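Local coordinates for putative phosphomethylpyrimidine kinase (Bacteroides thetaiotaomicron, PDB 3MBH), which probably phosphorylates pyridoxal and related B6 vitamers with ATP, as a pyridoxal kinase of the ribokinase superfamily, and binds pyridoxal in this crystal, at residues A80-Y85 / L108-P113; Q93-F98 / R134-K139. All blocks are in the same frame, centred on the assembly; numbering follows the deposited sequence.

Interaction 1: residues A80-Y85 / L108-P113. With PXL (3-hydroxy-5-(hydroxymethyl)-2-methylisonicotinaldehyde), chain G.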
ATOM      1  N   ALA A  80      16.479 -16.758 -15.792  1.00 17.19           N
ATOM      2  CA  ALA A  80      16.117 -16.230 -17.075  1.00 16.41           C
ATOM      3  C   ALA A  80      17.267 -15.505 -17.701  1.00 16.09           C
ATOM      4  O   ALA A  80      18.162 -15.094 -17.003  1.00 17.05           O
ATOM      5  CB  ALA A  80      14.924 -15.320 -16.959  1.00 15.98           C
ATOM      6  N   ILE A  81      17.236 -15.389 -19.028  1.00 16.27           N
ATOM      7  CA  ILE A  81      18.204 -14.617 -19.809  1.00 16.42           C
ATOM      8  C   ILE A  81      17.385 -13.741 -20.757  1.00 17.24           C
ATOM      9  O   ILE A  81      16.499 -14.227 -21.478  1.00 16.29           O
ATOM     10  CB  ILE A  81      19.173 -15.484 -20.653  1.00 16.89           C
ATOM     11  CG1 ILE A  81      19.942 -16.438 -19.741  1.00 17.49           C
ATOM     12  CG2 ILE A  81      20.120 -14.562 -21.523  1.00 13.38           C
ATOM     13  CD1 ILE A  81      20.829 -17.450 -20.417  1.00 18.10           C
ATOM     14  N   TYR A  82      17.686 -12.432 -20.709  1.00 17.53           N
ATOM     15  CA  TYR A  82      16.891 -11.440 -21.410  1.00 16.18           C
ATOM     16  C   TYR A  82      17.848 -10.557 -22.156  1.00 15.96           C
ATOM     17  O   TYR A  82      18.630  -9.804 -21.551  1.00 15.68           O
ATOM     18  CB  TYR A  82      16.035 -10.672 -20.376  1.00 15.75           C
ATOM     19  CG  TYR A  82      15.413  -9.360 -20.794  1.00 15.19           C
ATOM     20  CD1 TYR A  82      15.162  -9.059 -22.130  1.00 14.59           C
ATOM     21  CD2 TYR A  82      15.003  -8.434 -19.837  1.00 13.42           C
ATOM     22  CE1 TYR A  82      14.644  -7.845 -22.492  1.00 15.28           C
ATOM     23  CE2 TYR A  82      14.456  -7.221 -20.200  1.00 14.33           C
ATOM     24  CZ  TYR A  82      14.246  -6.936 -21.508  1.00 13.07           C
ATOM     25  OH  TYR A  82      13.711  -5.728 -21.910  1.00 14.19           O
ATOM     26  N   THR A  83      17.706 -10.568 -23.469  1.00 15.22           N
ATOM     27  CA  THR A  83      18.607  -9.855 -24.327  1.00 15.25           C
ATOM     28  C   THR A  83      17.925  -8.702 -25.017  1.00 14.88           C
ATOM     29  O   THR A  83      16.726  -8.756 -25.311  1.00 14.93           O
ATOM     30  CB  THR A  83      19.239 -10.796 -25.425  1.00 15.79           C
ATOM     31  OG1 THR A  83      18.296 -11.054 -26.481  1.00 16.55           O
ATOM     32  CG2 THR A  83      19.699 -12.065 -24.827  1.00 15.63           C
ATOM     33  N   GLY A  84      18.718  -7.685 -25.355  1.00 15.86           N
ATOM     34  CA  GLY A  84      18.245  -6.560 -26.142  1.00 15.83           C
ATOM     35  C   GLY A  84      19.310  -5.991 -27.068  1.00 16.67           C
ATOM     36  O   GLY A  84      19.886  -6.714 -27.967  1.00 16.79           O
ATOM     37  N   TYR A  85      19.539  -4.699 -26.936  1.00 14.58           N
ATOM     38  CA  TYR A  85      20.494  -4.009 -27.794  1.00 14.80           C
ATOM     39  C   TYR A  85      21.890  -4.637 -27.648  1.00 14.64           C
ATOM     40  O   TYR A  85      22.429  -4.683 -26.584  1.00 14.33           O
ATOM     41  CB  TYR A  85      20.508  -2.521 -27.452  1.00 15.33           C
ATOM     42  CG  TYR A  85      21.358  -1.624 -28.341  1.00 15.51           C
ATOM     43  CD1 TYR A  85      22.747  -1.619 -28.224  1.00 17.13           C
ATOM     44  CD2 TYR A  85      20.775  -0.799 -29.322  1.00 15.98           C
ATOM     45  CE1 TYR A  85      23.531  -0.822 -29.019  1.00 17.06           C
ATOM     46  CE2 TYR A  85      21.561   0.011 -30.100  1.00 17.71           C
ATOM     47  CZ  TYR A  85      22.953  -0.021 -29.953  1.00 18.37           C
ATOM     48  OH  TYR A  85      23.763   0.780 -30.712  1.00 18.86           O
ATOM     49  N   LEU A 108      13.665 -19.192 -18.882  1.00 22.26           N
ATOM     50  CA  LEU A 108      12.898 -18.359 -19.772  1.00 20.59           C
ATOM     51  C   LEU A 108      13.976 -17.577 -20.492  1.00 19.09           C
ATOM     52  O   LEU A 108      14.756 -16.909 -19.827  1.00 19.20           O
ATOM     53  CB  LEU A 108      12.028 -17.438 -18.919  1.00 20.68           C
ATOM     54  CG  LEU A 108      11.165 -16.455 -19.693  1.00 19.56           C
ATOM     55  CD1 LEU A 108      10.111 -17.172 -20.497  1.00 22.60           C
ATOM     56  CD2 LEU A 108      10.585 -15.463 -18.717  1.00 21.33           C
ATOM     57  N   ILE A 109      14.072 -17.756 -21.800  1.00 17.07           N
ATOM     58  CA  ILE A 109      14.963 -17.019 -22.652  1.00 16.70           C
ATOM     59  C   ILE A 109      14.095 -16.013 -23.433  1.00 16.55           C
ATOM     60  O   ILE A 109      13.174 -16.402 -24.213  1.00 15.42           O
ATOM     61  CB  ILE A 109      15.779 -17.929 -23.634  1.00 16.84           C
ATOM     62  CG1 ILE A 109      16.465 -19.091 -22.889  1.00 17.32           C
ATOM     63  CG2 ILE A 109      16.756 -17.098 -24.437  1.00 14.48           C
ATOM     64  CD1 ILE A 109      17.314 -18.698 -21.586  1.00 17.61           C
ATOM     65  N   VAL A 110      14.373 -14.730 -23.185  1.00 15.86           N
ATOM     66  CA  VAL A 110      13.670 -13.639 -23.825  1.00 16.47           C
ATOM     67  C   VAL A 110      14.621 -12.834 -24.677  1.00 16.58           C
ATOM     68  O   VAL A 110      15.665 -12.368 -24.177  1.00 15.90           O
ATOM     69  CB  VAL A 110      12.997 -12.714 -22.780  1.00 17.84           C
ATOM     70  CG1 VAL A 110      12.219 -11.546 -23.487  1.00 14.85           C
ATOM     71  CG2 VAL A 110      12.079 -13.506 -21.879  1.00 16.48           C
ATOM     72  N   ALA A 111      14.278 -12.633 -25.956  1.00 15.53           N
ATOM     73  CA  ALA A 111      15.084 -11.796 -26.798  1.00 15.50           C
ATOM     74  C   ALA A 111      14.180 -10.728 -27.377  1.00 16.85           C
ATOM     75  O   ALA A 111      13.209 -11.031 -28.115  1.00 16.16           O
ATOM     76  CB  ALA A 111      15.780 -12.591 -27.933  1.00 13.85           C
ATOM     77  N   ASP A 112      14.496  -9.484 -27.040  1.00 16.50           N
ATOM     78  CA  ASP A 112      13.961  -8.359 -27.751  1.00 17.52           C
ATOM     79  C   ASP A 112      14.903  -8.132 -28.946  1.00 17.17           C
ATOM     80  O   ASP A 112      16.074  -7.838 -28.768  1.00 17.54           O
ATOM     81  CB  ASP A 112      13.870  -7.128 -26.803  1.00 16.18           C
ATOM     82  CG  ASP A 112      13.271  -5.901 -27.481  1.00 18.84           C
ATOM     83  OD1 ASP A 112      13.105  -5.899 -28.743  1.00 18.90           O
ATOM     84  OD2 ASP A 112      12.983  -4.896 -26.754  1.00 17.06           O
ATOM     85  N   PRO A 113      14.415  -8.351 -30.181  1.00 17.16           N
ATOM     86  CA  PRO A 113      15.295  -8.234 -31.333  1.00 17.43           C
ATOM     87  C   PRO A 113      15.543  -6.764 -31.732  1.00 17.21           C
ATOM     88  O   PRO A 113      15.084  -6.333 -32.792  1.00 17.36           O
ATOM     89  CB  PRO A 113      14.537  -9.018 -32.427  1.00 17.40           C
ATOM     90  CG  PRO A 113      13.116  -8.737 -32.114  1.00 18.94           C
ATOM     91  CD  PRO A 113      13.029  -8.608 -30.579  1.00 17.55           C
TER
HETATM   92  OP4 PXL G 400      16.119  -0.918 -26.908  1.00 34.53           O
HETATM   93  C5A PXL G 400      16.214   0.389 -27.454  1.00 27.75           C
HETATM   94  C5  PXL G 400      17.666   0.866 -27.344  1.00 24.58           C
HETATM   95  C6  PXL G 400      18.628   0.316 -26.520  1.00 22.67           C
HETATM   96  N1  PXL G 400      19.882   0.766 -26.500  1.00 21.31           N
HETATM   97  C2  PXL G 400      20.368   1.808 -27.206  1.00 23.61           C
HETATM   98  C3  PXL G 400      19.430   2.492 -28.108  1.00 23.63           C
HETATM   99  C4  PXL G 400      18.047   1.966 -28.180  1.00 25.70           C
HETATM  100  C4A PXL G 400      16.982   2.565 -28.982  1.00 27.24           C
HETATM  101  O4A PXL G 400      17.261   3.654 -29.374  1.00 36.52           O
HETATM  102  O3  PXL G 400      19.766   3.511 -28.914  1.00 25.80           O
HETATM  103  C2A PXL G 400      21.824   2.177 -26.971  1.00 22.34           C
HETATM  104  O   HOH W   1      14.371  -4.931 -24.458  1.00 17.37           O
HETATM  105  O   HOH W   2      18.564  -9.161 -28.464  1.00 15.39           O
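Ile81 and Ile109 are neighbours on two parallel strands, 80-83 and 108-111, and the segments join through four backbone hydrogen bonds. Ile81 gives its N-H to Leu108 O and takes Val110 N on its own O at 2.8 Å, an almost straight bond (174° at the hydrogen); Thr83 N to Val110 O and Asp112 N to Thr83 O continue the pattern. The last joins Thr83, the final residue of its strand, to Asp112, just past the other.

Apolar packing follows the two faces. On one, the isoleucine side chains lie side by side, and Ile109 CD1 sits 3.8 Å from Ile81 CB; beyond this apolar pair comes a close oxygen-to-methyl contact, Thr83 OG1 3.3 Å from Ala111 CB. On the other face Ala80 meets Leu108 CB to CB, while the Tyr82 ring brings CD1 to 4.1 Å from Val110 CG1, with helix 223-236 covering this side.

Two waters add polar bridges. One accepts from Tyr82 OH and donates to Asp112 OD2 at 2.7 Å; a second accepts from Thr83 OG1 and donates to both Gly84 O and Asp112 O, bridging the two exits.

Ligand contact comes from Tyr85, whose CG, anti to the backbone N (chi1 -174°), is placed 3.4 Å from the pyridoxal N1. One ring face receives the pyridoxal methyl C2A, 3.7 Å above the ring centre. Parallel strands linked through helix 91-102 form a beta-alpha-beta crossover, and the loop after strand 80-83 contributes to the pyridoxal pocket of this ribokinase-like fold.

Interaction 2: residues Q93-F98 / R134-K139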
ATOM      1  N   GLN A  93      26.671 -14.567 -31.777  1.00 15.53           N
ATOM      2  CA  GLN A  93      27.131 -15.939 -31.540  1.00 16.66           C
ATOM      3  C   GLN A  93      27.635 -16.151 -30.116  1.00 14.81           C
ATOM      4  O   GLN A  93      27.475 -17.211 -29.543  1.00 13.74           O
ATOM      5  CB  GLN A  93      28.179 -16.347 -32.563  1.00 16.08           C
ATOM      6  CG  GLN A  93      27.613 -16.921 -33.829  1.00 20.93           C
ATOM      7  CD  GLN A  93      26.708 -18.185 -33.623  1.00 24.73           C
ATOM      8  OE1 GLN A  93      26.998 -19.093 -32.819  1.00 25.54           O
ATOM      9  NE2 GLN A  93      25.609 -18.204 -34.340  1.00 24.88           N
ATOM     10  N   ILE A  94      28.252 -15.135 -29.564  1.00 15.39           N
ATOM     11  CA  ILE A  94      28.658 -15.147 -28.139  1.00 15.49           C
ATOM     12  C   ILE A  94      27.435 -15.324 -27.254  1.00 15.48           C
ATOM     13  O   ILE A  94      27.414 -16.136 -26.305  1.00 15.59           O
ATOM     14  CB  ILE A  94      29.445 -13.883 -27.730  1.00 15.17           C
ATOM     15  CG1 ILE A  94      30.755 -13.839 -28.513  1.00 15.23           C
ATOM     16  CG2 ILE A  94      29.695 -13.894 -26.198  1.00 14.92           C
ATOM     17  CD1 ILE A  94      31.508 -12.486 -28.498  1.00 14.98           C
ATOM     18  N   VAL A  95      26.395 -14.591 -27.588  1.00 15.55           N
ATOM     19  CA  VAL A  95      25.176 -14.630 -26.807  1.00 15.54           C
ATOM     20  C   VAL A  95      24.446 -15.953 -27.029  1.00 16.40           C
ATOM     21  O   VAL A  95      23.940 -16.515 -26.084  1.00 16.55           O
ATOM     22  CB  VAL A  95      24.289 -13.425 -27.107  1.00 15.23           C
ATOM     23  CG1 VAL A  95      22.951 -13.562 -26.395  1.00 15.72           C
ATOM     24  CG2 VAL A  95      25.029 -12.119 -26.636  1.00 14.95           C
ATOM     25  N   SER A  96      24.412 -16.446 -28.263  0.50 16.16           N
ATOM     26  CA  SER A  96      23.819 -17.757 -28.528  0.50 16.19           C
ATOM     27  C   SER A  96      24.486 -18.863 -27.698  0.50 16.58           C
ATOM     28  O   SER A  96      23.805 -19.721 -27.117  0.50 16.81           O
ATOM     29  CB  SER A  96      23.878 -18.082 -30.017  0.50 15.98           C
ATOM     30  OG  SER A  96      23.320 -17.030 -30.774  0.50 15.31           O
ATOM     31  N   ASP A  97      25.812 -18.837 -27.634  1.00 17.36           N
ATOM     32  CA  ASP A  97      26.577 -19.798 -26.808  1.00 17.61           C
ATOM     33  C   ASP A  97      26.312 -19.646 -25.322  1.00 18.01           C
ATOM     34  O   ASP A  97      26.285 -20.639 -24.602  1.00 17.32           O
ATOM     35  CB  ASP A  97      28.081 -19.670 -27.072  1.00 17.69           C
ATOM     36  CG  ASP A  97      28.486 -20.291 -28.398  1.00 19.48           C
ATOM     37  OD1 ASP A  97      27.683 -21.064 -28.943  1.00 23.38           O
ATOM     38  OD2 ASP A  97      29.590 -20.005 -28.911  1.00 23.91           O
ATOM     39  N   PHE A  98      26.113 -18.403 -24.871  1.00 17.93           N
ATOM     40  CA  PHE A  98      25.799 -18.108 -23.503  1.00 17.19           C
ATOM     41  C   PHE A  98      24.475 -18.750 -23.116  1.00 17.67           C
ATOM     42  O   PHE A  98      24.415 -19.461 -22.113  1.00 15.80           O
ATOM     43  CB  PHE A  98      25.757 -16.600 -23.283  1.00 17.26           C
ATOM     44  CG  PHE A  98      25.288 -16.190 -21.928  1.00 17.27           C
ATOM     45  CD1 PHE A  98      25.946 -16.603 -20.800  1.00 17.84           C
ATOM     46  CD2 PHE A  98      24.151 -15.406 -21.781  1.00 18.37           C
ATOM     47  CE1 PHE A  98      25.507 -16.214 -19.530  1.00 17.74           C
ATOM     48  CE2 PHE A  98      23.699 -15.009 -20.519  1.00 17.40           C
ATOM     49  CZ  PHE A  98      24.371 -15.428 -19.382  1.00 16.77           C
ATOM     50  N   ARG A 134      18.415 -12.531 -36.825  1.00 16.85           N
ATOM     51  CA  ARG A 134      17.592 -13.617 -37.322  1.00 17.82           C
ATOM     52  C   ARG A 134      17.997 -14.980 -36.746  1.00 18.30           C
ATOM     53  O   ARG A 134      17.147 -15.836 -36.510  1.00 18.55           O
ATOM     54  CB  ARG A 134      17.644 -13.701 -38.866  1.00 17.89           C
ATOM     55  CG  ARG A 134      16.853 -12.609 -39.559  1.00 18.70           C
ATOM     56  CD  ARG A 134      17.049 -12.683 -41.046  1.00 19.54           C
ATOM     57  NE  ARG A 134      16.526 -11.493 -41.697  1.00 18.61           N
ATOM     58  CZ  ARG A 134      16.996 -10.973 -42.821  1.00 21.68           C
ATOM     59  NH1 ARG A 134      18.036 -11.516 -43.425  1.00 22.01           N
ATOM     60  NH2 ARG A 134      16.436  -9.896 -43.340  1.00 23.50           N
ATOM     61  N   HIS A 135      19.290 -15.170 -36.512  1.00 17.86           N
ATOM     62  CA  HIS A 135      19.769 -16.359 -35.856  1.00 18.00           C
ATOM     63  C   HIS A 135      19.446 -16.382 -34.359  1.00 17.40           C
ATOM     64  O   HIS A 135      18.982 -17.405 -33.843  1.00 18.31           O
ATOM     65  CB  HIS A 135      21.297 -16.548 -36.018  1.00 18.19           C
ATOM     66  CG  HIS A 135      21.804 -17.801 -35.371  1.00 19.63           C
ATOM     67  ND1 HIS A 135      21.513 -19.056 -35.861  1.00 24.40           N
ATOM     68  CD2 HIS A 135      22.535 -17.997 -34.251  1.00 23.12           C
ATOM     69  CE1 HIS A 135      22.077 -19.972 -35.091  1.00 23.83           C
ATOM     70  NE2 HIS A 135      22.718 -19.358 -34.116  1.00 22.57           N
ATOM     71  N   LEU A 136      19.726 -15.285 -33.682  1.00 16.24           N
ATOM     72  CA  LEU A 136      19.547 -15.229 -32.245  1.00 17.26           C
ATOM     73  C   LEU A 136      18.084 -15.517 -31.855  1.00 15.93           C
ATOM     74  O   LEU A 136      17.838 -16.215 -30.871  1.00 15.37           O
ATOM     75  CB  LEU A 136      19.992 -13.889 -31.676  1.00 16.18           C
ATOM     76  CG  LEU A 136      19.924 -13.813 -30.142  1.00 18.37           C
ATOM     77  CD1 LEU A 136      20.789 -14.936 -29.485  1.00 18.09           C
ATOM     78  CD2 LEU A 136      20.285 -12.391 -29.622  1.00 16.55           C
ATOM     79  N   ILE A 137      17.119 -15.039 -32.627  1.00 16.01           N
ATOM     80  CA  ILE A 137      15.727 -15.271 -32.210  1.00 16.19           C
ATOM     81  C   ILE A 137      15.358 -16.770 -32.183  1.00 16.72           C
ATOM     82  O   ILE A 137      14.451 -17.134 -31.459  1.00 17.72           O
ATOM     83  CB  ILE A 137      14.661 -14.482 -33.001  1.00 16.27           C
ATOM     84  CG1 ILE A 137      14.621 -14.919 -34.489  1.00 15.25           C
ATOM     85  CG2 ILE A 137      14.811 -12.964 -32.747  1.00 15.57           C
ATOM     86  CD1 ILE A 137      13.404 -14.512 -35.162  1.00 16.29           C
ATOM     87  N   THR A 138      16.085 -17.621 -32.923  1.00 16.87           N
ATOM     88  CA  THR A 138      15.781 -19.043 -33.000  1.00 16.62           C
ATOM     89  C   THR A 138      16.084 -19.707 -31.669  1.00 17.53           C
ATOM     90  O   THR A 138      15.647 -20.844 -31.410  1.00 17.37           O
ATOM     91  CB  THR A 138      16.584 -19.788 -34.119  1.00 17.02           C
ATOM     92  OG1 THR A 138      17.984 -19.803 -33.819  1.00 16.06           O
ATOM     93  CG2 THR A 138      16.370 -19.142 -35.478  1.00 15.99           C
ATOM     94  N   LYS A 139      16.811 -19.001 -30.819  1.00 17.44           N
ATOM     95  CA  LYS A 139      17.265 -19.555 -29.576  1.00 18.16           C
ATOM     96  C   LYS A 139      16.388 -19.125 -28.411  1.00 17.96           C
ATOM     97  O   LYS A 139      16.579 -19.646 -27.329  1.00 18.55           O
ATOM     98  CB  LYS A 139      18.717 -19.168 -29.298  1.00 17.61           C
ATOM     99  CG  LYS A 139      19.687 -19.523 -30.436  1.00 19.87           C
ATOM    100  CD  LYS A 139      19.716 -20.982 -30.733  1.00 21.20           C
ATOM    101  CE  LYS A 139      20.883 -21.367 -31.698  1.00 21.97           C
ATOM    102  NZ  LYS A 139      20.719 -22.777 -32.236  1.00 23.62           N
TER
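Val95 meets Leu136 and Gln93 meets His135 where helix 91-102 packs against the C-terminal part of helix 127-136, two helices of the ribokinase-like alpha/beta fold. The Val95 and Leu136 side chains run obliquely to each other, and their methyls CG1 and CD1 touch at 4.0 Å.

Nearer the surface, Gln93 bends at chi2 (-58°) and crosses His135 at about a right angle, its amide plane turned 37° from the imidazole. NE2 of the glutamine comes to 3.1 Å from His135 CD2. An alanine in place of His135 would probably leave the Gln93 amide without the ring it lies against and freer to turn.

Ser96 was modelled in two conformers. In the one given here, its hydroxyl is near both a ring edge and a methyl: OG lies near the imidazole plane, 3.7 Å from His135 CD2, and 3.5 Å from Leu136 CD1. In that conformer OG is hydrogen-bonded to Ile92 O one turn back in its own helix, so it meets Leu136 through packing. Over one face of the imidazole, Thr138 OG1 lies 4.1 Å above the plane, offset toward the rim, and donates a 2.6 Å hydrogen bond to His135 O.

Along the chain the two contacts interleave: strand 80-83, helix 91-102, strand 108-111, then the end of helix 127-136. Interaction 1 is the sheet level, its centre about 7 Å from the centre of the chain, and interaction 2 the helical layer on one side of it, with about 10 Å between their centres. They meet directly, Ile81 CG2 packing 3.7 Å from Phe98 CE2 and Thr83 CG2 3.9 Å from Val95 CG1. Helix 91-102 therefore serves both, as the connection in the crossover and as one side of the helix pair. Here strand and helix layers pack directly together, and the loop after strand 80-83 carries Tyr85 to the pyridoxal.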